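Local coordinates for ABC transporter sugar binding protein (PDB 3UOR), which probably binds maltose or a related sugar in the periplasm and delivers it to an ABC transporter for uptake, at residues 40-54 / 323-337. Residues are numbered along the deposited sequence; the frame is centred on the assembly and turned at random.
Sequences EAEVVAELVADFEKQ and YLSQPQVQARFHAII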
ATOM      1  N   GLU A  40     -10.033 -10.442  -4.039  1.00 43.51           N
ATOM      2  CA  GLU A  40      -9.178 -11.316  -3.259  1.00 40.35           C
ATOM      3  C   GLU A  40      -9.968 -12.507  -2.711  1.00 50.07           C
ATOM      4  O   GLU A  40      -9.491 -13.639  -2.733  1.00 46.85           O
ATOM      5  CB  GLU A  40      -8.484 -10.548  -2.147  1.00 39.53           C
ATOM      6  CG  GLU A  40      -7.229  -9.844  -2.628  1.00 36.52           C
ATOM      7  CD  GLU A  40      -7.527  -8.554  -3.363  1.00 48.14           C
ATOM      8  OE1 GLU A  40      -8.696  -8.106  -3.359  1.00 49.48           O
ATOM      9  OE2 GLU A  40      -6.582  -7.981  -3.937  1.00 45.67           O
ATOM     10  N   ALA A  41     -11.186 -12.249  -2.237  1.00 48.82           N
ATOM     11  CA  ALA A  41     -12.059 -13.316  -1.763  1.00 47.80           C
ATOM     12  C   ALA A  41     -12.325 -14.359  -2.855  1.00 51.64           C
ATOM     13  O   ALA A  41     -12.285 -15.559  -2.593  1.00 55.07           O
ATOM     14  CB  ALA A  41     -13.370 -12.736  -1.260  1.00 43.28           C
ATOM     15  N   GLU A  42     -12.609 -13.898  -4.070  1.00 55.26           N
ATOM     16  CA  GLU A  42     -12.904 -14.797  -5.182  1.00 61.99           C
ATOM     17  C   GLU A  42     -11.713 -15.694  -5.478  1.00 59.28           C
ATOM     18  O   GLU A  42     -11.843 -16.911  -5.623  1.00 67.65           O
ATOM     19  CB  GLU A  42     -13.222 -14.011  -6.451  1.00 66.83           C
ATOM     20  CG  GLU A  42     -14.455 -13.140  -6.406  1.00 74.55           C
ATOM     21  CD  GLU A  42     -14.649 -12.388  -7.716  1.00 92.40           C
ATOM     22  OE1 GLU A  42     -14.347 -12.964  -8.788  1.00 95.37           O
ATOM     23  OE2 GLU A  42     -15.092 -11.218  -7.676  1.00100.85           O
ATOM     24  N   VAL A  43     -10.548 -15.073  -5.590  1.00 49.16           N
ATOM     25  CA  VAL A  43      -9.342 -15.797  -5.912  1.00 44.65           C
ATOM     26  C   VAL A  43      -8.919 -16.717  -4.767  1.00 53.35           C
ATOM     27  O   VAL A  43      -8.622 -17.889  -4.994  1.00 58.11           O
ATOM     28  CB  VAL A  43      -8.210 -14.832  -6.285  1.00 46.61           C
ATOM     29  CG1 VAL A  43      -6.954 -15.598  -6.617  1.00 44.59           C
ATOM     30  CG2 VAL A  43      -8.633 -13.985  -7.464  1.00 48.66           C
ATOM     31  N   VAL A  44      -8.907 -16.213  -3.534  1.00 50.69           N
ATOM     32  CA  VAL A  44      -8.481 -17.072  -2.429  1.00 41.72           C
ATOM     33  C   VAL A  44      -9.419 -18.272  -2.279  1.00 40.98           C
ATOM     34  O   VAL A  44      -9.006 -19.315  -1.791  1.00 46.86           O
ATOM     35  CB  VAL A  44      -8.328 -16.335  -1.078  1.00 39.85           C
ATOM     36  CG1 VAL A  44      -9.694 -16.140  -0.405  1.00 34.34           C
ATOM     37  CG2 VAL A  44      -7.398 -17.131  -0.149  1.00 38.91           C
ATOM     38  N   ALA A  45     -10.675 -18.135  -2.704  1.00 41.55           N
ATOM     39  CA  ALA A  45     -11.599 -19.271  -2.645  1.00 43.77           C
ATOM     40  C   ALA A  45     -11.128 -20.405  -3.561  1.00 48.91           C
ATOM     41  O   ALA A  45     -11.311 -21.578  -3.239  1.00 51.88           O
ATOM     42  CB  ALA A  45     -13.024 -18.847  -2.995  1.00 44.35           C
ATOM     43  N   GLU A  46     -10.510 -20.067  -4.691  1.00 43.33           N
ATOM     44  CA  GLU A  46      -9.977 -21.105  -5.582  1.00 47.85           C
ATOM     45  C   GLU A  46      -8.846 -21.823  -4.875  1.00 57.01           C
ATOM     46  O   GLU A  46      -8.736 -23.052  -4.918  1.00 63.23           O
ATOM     47  CB  GLU A  46      -9.412 -20.504  -6.856  1.00 47.50           C
ATOM     48  CG  GLU A  46     -10.413 -19.804  -7.720  1.00 55.75           C
ATOM     49  CD  GLU A  46      -9.749 -19.200  -8.933  1.00 58.84           C
ATOM     50  OE1 GLU A  46     -10.063 -18.035  -9.240  1.00 56.87           O
ATOM     51  OE2 GLU A  46      -8.900 -19.879  -9.556  1.00 58.96           O
ATOM     52  N   LEU A  47      -7.998 -21.028  -4.232  1.00 52.43           N
ATOM     53  CA  LEU A  47      -6.826 -21.541  -3.552  1.00 50.80           C
ATOM     54  C   LEU A  47      -7.210 -22.463  -2.410  1.00 49.77           C
ATOM     55  O   LEU A  47      -6.541 -23.462  -2.186  1.00 54.07           O
ATOM     56  CB  LEU A  47      -5.948 -20.394  -3.040  1.00 47.44           C
ATOM     57  CG  LEU A  47      -5.053 -19.688  -4.065  1.00 47.08           C
ATOM     58  CD1 LEU A  47      -5.806 -19.368  -5.320  1.00 49.65           C
ATOM     59  CD2 LEU A  47      -4.494 -18.426  -3.461  1.00 50.07           C
ATOM     60  N   VAL A  48      -8.276 -22.141  -1.679  1.00 49.42           N
ATOM     61  CA  VAL A  48      -8.617 -22.967  -0.521  1.00 56.44           C
ATOM     62  C   VAL A  48      -9.080 -24.347  -0.981  1.00 65.19           C
ATOM     63  O   VAL A  48      -8.944 -25.332  -0.250  1.00 66.68           O
ATOM     64  CB  VAL A  48      -9.661 -22.322   0.437  1.00 51.28           C
ATOM     65  CG1 VAL A  48      -9.294 -20.902   0.735  1.00 49.81           C
ATOM     66  CG2 VAL A  48     -11.058 -22.390  -0.145  1.00 63.38           C
ATOM     67  N   ALA A  49      -9.605 -24.417  -2.202  1.00 67.46           N
ATOM     68  CA  ALA A  49      -9.994 -25.697  -2.781  1.00 66.26           C
ATOM     69  C   ALA A  49      -8.834 -26.681  -2.675  1.00 70.42           C
ATOM     70  O   ALA A  49      -9.010 -27.810  -2.218  1.00 79.20           O
ATOM     71  CB  ALA A  49     -10.439 -25.526  -4.231  1.00 59.83           C
ATOM     72  N   ASP A  50      -7.641 -26.248  -3.077  1.00 64.59           N
ATOM     73  CA  ASP A  50      -6.464 -27.111  -2.978  1.00 63.28           C
ATOM     74  C   ASP A  50      -6.007 -27.319  -1.532  1.00 66.14           C
ATOM     75  O   ASP A  50      -5.356 -28.312  -1.226  1.00 68.25           O
ATOM     76  CB  ASP A  50      -5.319 -26.558  -3.823  1.00 59.46           C
ATOM     77  CG  ASP A  50      -4.016 -27.291  -3.592  1.00 58.35           C
ATOM     78  OD1 ASP A  50      -3.202 -26.817  -2.781  1.00 54.50           O
ATOM     79  OD2 ASP A  50      -3.793 -28.332  -4.233  1.00 70.09           O
ATOM     80  N   PHE A  51      -6.333 -26.379  -0.646  1.00 66.17           N
ATOM     81  CA  PHE A  51      -5.992 -26.530   0.769  1.00 68.70           C
ATOM     82  C   PHE A  51      -6.865 -27.602   1.410  1.00 69.71           C
ATOM     83  O   PHE A  51      -6.389 -28.402   2.222  1.00 66.30           O
ATOM     84  CB  PHE A  51      -6.150 -25.208   1.524  1.00 63.92           C
ATOM     85  CG  PHE A  51      -6.128 -25.344   3.040  1.00 55.49           C
ATOM     86  CD1 PHE A  51      -4.926 -25.437   3.728  1.00 55.02           C
ATOM     87  CD2 PHE A  51      -7.311 -25.334   3.772  1.00 50.83           C
ATOM     88  CE1 PHE A  51      -4.900 -25.546   5.123  1.00 48.70           C
ATOM     89  CE2 PHE A  51      -7.295 -25.446   5.168  1.00 49.33           C
ATOM     90  CZ  PHE A  51      -6.084 -25.548   5.842  1.00 46.74           C
ATOM     91  N   GLU A  52      -8.147 -27.595   1.049  1.00 65.29           N
ATOM     92  CA  GLU A  52      -9.094 -28.593   1.521  1.00 68.02           C
ATOM     93  C   GLU A  52      -8.726 -29.968   0.975  1.00 74.94           C
ATOM     94  O   GLU A  52      -8.749 -30.960   1.696  1.00 78.04           O
ATOM     95  CB  GLU A  52     -10.506 -28.233   1.081  1.00 67.29           C
ATOM     96  CG  GLU A  52     -11.112 -27.078   1.837  1.00 70.59           C
ATOM     97  CD  GLU A  52     -12.503 -26.755   1.347  1.00 81.81           C
ATOM     98  OE1 GLU A  52     -13.255 -26.068   2.071  1.00 82.89           O
ATOM     99  OE2 GLU A  52     -12.849 -27.195   0.230  1.00 90.79           O
ATOM    100  N   LYS A  53      -8.382 -30.019  -0.305  1.00 76.35           N
ATOM    101  CA  LYS A  53      -7.961 -31.266  -0.917  1.00 83.24           C
ATOM    102  C   LYS A  53      -6.547 -31.663  -0.473  1.00 86.67           C
ATOM    103  O   LYS A  53      -5.926 -32.540  -1.069  1.00 94.92           O
ATOM    104  CB  LYS A  53      -8.069 -31.183  -2.445  1.00 83.82           C
ATOM    105  CG  LYS A  53      -7.913 -32.522  -3.150  1.00 94.24           C
ATOM    106  CD  LYS A  53      -8.808 -32.622  -4.378  1.00101.75           C
ATOM    107  CE  LYS A  53      -8.503 -31.521  -5.383  1.00 95.72           C
ATOM    108  NZ  LYS A  53      -8.261 -32.095  -6.732  1.00 93.56           N
ATOM    109  N   GLN A  54      -6.039 -31.015   0.572  1.00 76.04           N
ATOM    110  CA  GLN A  54      -4.772 -31.417   1.183  1.00 77.79           C
ATOM    111  C   GLN A  54      -4.991 -31.598   2.678  1.00 80.55           C
ATOM    112  O   GLN A  54      -4.128 -32.117   3.387  1.00 87.21           O
ATOM    113  CB  GLN A  54      -3.685 -30.359   0.976  1.00 77.65           C
ATOM    114  CG  GLN A  54      -2.889 -30.450  -0.312  1.00 88.54           C
ATOM    115  CD  GLN A  54      -1.769 -29.416  -0.360  1.00 97.03           C
ATOM    116  OE1 GLN A  54      -0.990 -29.290   0.587  1.00100.44           O
ATOM    117  NE2 GLN A  54      -1.687 -28.668  -1.459  1.00 98.20           N
ATOM    118  N   TYR A 323      -0.719 -22.025   5.110  1.00 36.62           N
ATOM    119  CA  TYR A 323      -0.864 -22.456   3.717  1.00 36.59           C
ATOM    120  C   TYR A 323      -0.777 -21.249   2.783  1.00 48.03           C
ATOM    121  O   TYR A 323      -0.056 -21.274   1.783  1.00 45.31           O
ATOM    122  CB  TYR A 323      -2.195 -23.188   3.515  1.00 38.97           C
ATOM    123  CG  TYR A 323      -2.525 -23.512   2.069  1.00 46.00           C
ATOM    124  CD1 TYR A 323      -2.034 -24.658   1.458  1.00 46.81           C
ATOM    125  CD2 TYR A 323      -3.336 -22.671   1.324  1.00 48.12           C
ATOM    126  CE1 TYR A 323      -2.340 -24.949   0.134  1.00 47.64           C
ATOM    127  CE2 TYR A 323      -3.643 -22.943   0.003  1.00 50.71           C
ATOM    128  CZ  TYR A 323      -3.145 -24.077  -0.588  1.00 55.54           C
ATOM    129  OH  TYR A 323      -3.463 -24.329  -1.905  1.00 55.28           O
ATOM    130  N   LEU A 324      -1.500 -20.185   3.126  1.00 43.24           N
ATOM    131  CA  LEU A 324      -1.514 -18.979   2.308  1.00 42.83           C
ATOM    132  C   LEU A 324      -0.189 -18.242   2.413  1.00 39.23           C
ATOM    133  O   LEU A 324       0.059 -17.309   1.658  1.00 39.62           O
ATOM    134  CB  LEU A 324      -2.666 -18.063   2.705  1.00 38.32           C
ATOM    135  CG  LEU A 324      -4.042 -18.619   2.353  1.00 42.35           C
ATOM    136  CD1 LEU A 324      -5.129 -17.685   2.857  1.00 39.99           C
ATOM    137  CD2 LEU A 324      -4.150 -18.826   0.847  1.00 34.01           C
ATOM    138  N   SER A 325       0.660 -18.678   3.347  1.00 36.26           N
ATOM    139  CA  SER A 325       2.014 -18.130   3.474  1.00 29.23           C
ATOM    140  C   SER A 325       3.088 -18.941   2.732  1.00 38.15           C
ATOM    141  O   SER A 325       4.260 -18.560   2.737  1.00 38.44           O
ATOM    142  CB  SER A 325       2.412 -18.007   4.938  1.00 23.54           C
ATOM    143  OG  SER A 325       1.454 -17.272   5.663  1.00 30.53           O
ATOM    144  N   GLN A 326       2.703 -20.056   2.116  1.00 37.15           N
ATOM    145  CA  GLN A 326       3.654 -20.855   1.328  1.00 34.26           C
ATOM    146  C   GLN A 326       4.052 -20.169   0.022  1.00 34.71           C
ATOM    147  O   GLN A 326       3.194 -19.700  -0.739  1.00 38.49           O
ATOM    148  CB  GLN A 326       3.071 -22.239   1.036  1.00 32.71           C
ATOM    149  CG  GLN A 326       2.821 -23.085   2.309  1.00 39.30           C
ATOM    150  CD  GLN A 326       2.162 -24.413   1.978  1.00 48.68           C
ATOM    151  OE1 GLN A 326       1.901 -24.705   0.817  1.00 54.29           O
ATOM    152  NE2 GLN A 326       1.895 -25.223   2.998  1.00 48.70           N
ATOM    153  N   PRO A 327       5.358 -20.085  -0.240  1.00 40.50           N
ATOM    154  CA  PRO A 327       5.821 -19.388  -1.443  1.00 40.03           C
ATOM    155  C   PRO A 327       5.087 -19.773  -2.724  1.00 41.11           C
ATOM    156  O   PRO A 327       4.784 -18.896  -3.540  1.00 43.81           O
ATOM    157  CB  PRO A 327       7.296 -19.764  -1.496  1.00 40.79           C
ATOM    158  CG  PRO A 327       7.682 -19.786  -0.050  1.00 39.67           C
ATOM    159  CD  PRO A 327       6.471 -20.356   0.689  1.00 38.82           C
ATOM    160  N   GLN A 328       4.781 -21.051  -2.899  1.00 42.96           N
ATOM    161  CA  GLN A 328       4.143 -21.493  -4.140  1.00 43.43           C
ATOM    162  C   GLN A 328       2.674 -21.093  -4.209  1.00 40.60           C
ATOM    163  O   GLN A 328       2.142 -20.797  -5.278  1.00 45.90           O
ATOM    164  CB  GLN A 328       4.320 -23.002  -4.331  1.00 52.94           C
ATOM    165  CG  GLN A 328       5.786 -23.379  -4.448  1.00 73.83           C
ATOM    166  CD  GLN A 328       6.003 -24.821  -4.840  1.00 94.91           C
ATOM    167  OE1 GLN A 328       5.054 -25.553  -5.142  1.00 99.89           O
ATOM    168  NE2 GLN A 328       7.265 -25.243  -4.839  1.00 99.75           N
ATOM    169  N   VAL A 329       2.021 -21.057  -3.059  1.00 37.01           N
ATOM    170  CA  VAL A 329       0.653 -20.583  -3.018  1.00 37.51           C
ATOM    171  C   VAL A 329       0.612 -19.072  -3.315  1.00 43.00           C
ATOM    172  O   VAL A 329      -0.256 -18.588  -4.044  1.00 41.35           O
ATOM    173  CB  VAL A 329       0.026 -20.908  -1.683  1.00 36.40           C
ATOM    174  CG1 VAL A 329      -1.375 -20.331  -1.599  1.00 42.09           C
ATOM    175  CG2 VAL A 329      -0.004 -22.415  -1.516  1.00 37.16           C
ATOM    176  N   GLN A 330       1.591 -18.347  -2.788  1.00 33.68           N
ATOM    177  CA  GLN A 330       1.661 -16.910  -2.974  1.00 38.46           C
ATOM    178  C   GLN A 330       1.953 -16.551  -4.443  1.00 39.79           C
ATOM    179  O   GLN A 330       1.377 -15.600  -4.985  1.00 32.93           O
ATOM    180  CB  GLN A 330       2.714 -16.304  -2.039  1.00 32.85           C
ATOM    181  CG  GLN A 330       2.435 -16.496  -0.545  1.00 31.38           C
ATOM    182  CD  GLN A 330       3.297 -15.579   0.329  1.00 33.12           C
ATOM    183  OE1 GLN A 330       4.401 -15.193  -0.054  1.00 32.31           O
ATOM    184  NE2 GLN A 330       2.788 -15.220   1.487  1.00 30.46           N
ATOM    185  N   ALA A 331       2.856 -17.304  -5.068  1.00 32.88           N
ATOM    186  CA  ALA A 331       3.137 -17.163  -6.500  1.00 36.33           C
ATOM    187  C   ALA A 331       1.861 -17.342  -7.322  1.00 42.57           C
ATOM    188  O   ALA A 331       1.615 -16.618  -8.286  1.00 46.28           O
ATOM    189  CB  ALA A 331       4.196 -18.185  -6.945  1.00 26.78           C
ATOM    190  N   ARG A 332       1.052 -18.317  -6.939  1.00 46.08           N
ATOM    191  CA  ARG A 332      -0.179 -18.621  -7.657  1.00 48.82           C
ATOM    192  C   ARG A 332      -1.121 -17.429  -7.520  1.00 54.75           C
ATOM    193  O   ARG A 332      -1.749 -16.983  -8.489  1.00 53.20           O
ATOM    194  CB  ARG A 332      -0.806 -19.870  -7.043  1.00 45.22           C
ATOM    195  CG  ARG A 332      -1.540 -20.789  -7.981  1.00 56.55           C
ATOM    196  CD  ARG A 332      -1.944 -22.084  -7.251  1.00 66.40           C
ATOM    197  NE  ARG A 332      -0.884 -23.102  -7.277  1.00 76.13           N
ATOM    198  CZ  ARG A 332      -0.513 -23.861  -6.239  1.00 72.18           C
ATOM    199  NH1 ARG A 332      -1.101 -23.734  -5.043  1.00 59.86           N
ATOM    200  NH2 ARG A 332       0.461 -24.753  -6.401  1.00 70.73           N
ATOM    201  N   PHE A 333      -1.206 -16.910  -6.298  1.00 49.98           N
ATOM    202  CA  PHE A 333      -2.039 -15.757  -5.994  1.00 39.80           C
ATOM    203  C   PHE A 333      -1.623 -14.563  -6.827  1.00 41.68           C
ATOM    204  O   PHE A 333      -2.466 -13.867  -7.404  1.00 42.16           O
ATOM    205  CB  PHE A 333      -1.905 -15.423  -4.510  1.00 38.82           C
ATOM    206  CG  PHE A 333      -2.976 -14.509  -3.979  1.00 37.96           C
ATOM    207  CD1 PHE A 333      -4.308 -14.887  -4.007  1.00 44.64           C
ATOM    208  CD2 PHE A 333      -2.638 -13.306  -3.386  1.00 38.88           C
ATOM    209  CE1 PHE A 333      -5.291 -14.063  -3.490  1.00 41.06           C
ATOM    210  CE2 PHE A 333      -3.611 -12.470  -2.876  1.00 43.65           C
ATOM    211  CZ  PHE A 333      -4.944 -12.852  -2.926  1.00 43.39           C
ATOM    212  N   HIS A 334      -0.315 -14.326  -6.901  1.00 38.87           N
ATOM    213  CA  HIS A 334       0.202 -13.231  -7.730  1.00 38.48           C
ATOM    214  C   HIS A 334      -0.151 -13.448  -9.202  1.00 43.47           C
ATOM    215  O   HIS A 334      -0.544 -12.510  -9.911  1.00 43.25           O
ATOM    216  CB  HIS A 334       1.716 -13.119  -7.579  1.00 36.84           C
ATOM    217  CG  HIS A 334       2.334 -12.082  -8.465  1.00 35.36           C
ATOM    218  ND1 HIS A 334       2.874 -12.380  -9.698  1.00 39.84           N
ATOM    219  CD2 HIS A 334       2.492 -10.746  -8.299  1.00 32.76           C
ATOM    220  CE1 HIS A 334       3.350 -11.277 -10.252  1.00 36.29           C
ATOM    221  NE2 HIS A 334       3.130 -10.270  -9.422  1.00 35.42           N
ATOM    222  N   ALA A 335      -0.004 -14.689  -9.656  1.00 47.43           N
ATOM    223  CA  ALA A 335      -0.240 -15.026 -11.057  1.00 49.85           C
ATOM    224  C   ALA A 335      -1.663 -14.683 -11.448  1.00 51.81           C
ATOM    225  O   ALA A 335      -1.901 -14.171 -12.537  1.00 45.66           O
ATOM    226  CB  ALA A 335       0.029 -16.496 -11.312  1.00 40.35           C
ATOM    227  N   ILE A 336      -2.607 -14.947 -10.550  1.00 50.05           N
ATOM    228  CA  ILE A 336      -4.014 -14.779 -10.894  1.00 49.96           C
ATOM    229  C   ILE A 336      -4.476 -13.339 -10.767  1.00 56.79           C
ATOM    230  O   ILE A 336      -5.115 -12.817 -11.669  1.00 62.69           O
ATOM    231  CB  ILE A 336      -4.916 -15.702 -10.061  1.00 48.26           C
ATOM    232  CG1 ILE A 336      -4.502 -17.156 -10.270  1.00 46.41           C
ATOM    233  CG2 ILE A 336      -6.366 -15.504 -10.433  1.00 52.73           C
ATOM    234  CD1 ILE A 336      -5.086 -18.101  -9.260  1.00 45.58           C
ATOM    235  N   ILE A 337      -4.127 -12.686  -9.661  1.00 58.88           N
ATOM    236  CA  ILE A 337      -4.686 -11.373  -9.360  1.00 48.65           C
ATOM    237  C   ILE A 337      -3.652 -10.232  -9.283  1.00 44.87           C
ATOM    238  O   ILE A 337      -4.018  -9.058  -9.224  1.00 50.20           O
ATOM    239  CB  ILE A 337      -5.558 -11.449  -8.083  1.00 54.07           C
ATOM    240  CG1 ILE A 337      -6.420 -10.204  -7.922  1.00 65.76           C
ATOM    241  CG2 ILE A 337      -4.706 -11.644  -6.858  1.00 53.08           C
ATOM    242  CD1 ILE A 337      -7.358 -10.285  -6.725  1.00 75.07           C
TER
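CG of Y323 (chi1 172°) and CG of D50 each lie anti to the backbone N, which brings phenol and carboxylate together between the helices; the two side chains cross at about a right angle, although the carboxylate and ring planes are turned only 34° apart. Y323 OH donates a hydrogen bond to D50 OD1 (2.7 Å), which accepts through its anti lone pair. The phenol ring is held on both faces: F51 CB stands 3.7 Å from the Y323 ring centroid, a CH-pi contact almost on the ring normal, while V329 CG2 covers the opposite face toward the rim. The F51 and Y323 rings themselves meet obliquely. D50 OD1 lies well out of the R332 guanidinium plane, so no N-H points at it, and the 4.4 Å to R332 NH1 may add only electrostatic stabilisation.

Knobs-into-holes packing, largely of apolar atoms, joins 40-47 to L324 and helix 327-337. L47 enters the hole formed by L324, V329, F333 and I336, its CD2 lying 3.6 Å from F333 CD1. Reciprocally, F333 sits among E40, V43, V44 and L47; E40 CG meets the ring edge 3.8 Å from F333 CZ. V43 packs against the last turn of helix 327-337, CG1 against F333 and I336 CG2, CG2 against I337 CD1.

The axes of 40-52 and 327-337 approach to 10.4 Å, obliquely antiparallel at 139°. Beneath lies the mixed sheet of this solute-binding fold: F51 rests on strand 58-64, V44 and L324 touch F34 of strand 30-36, and F333 stacks on W140 of strand 134-150.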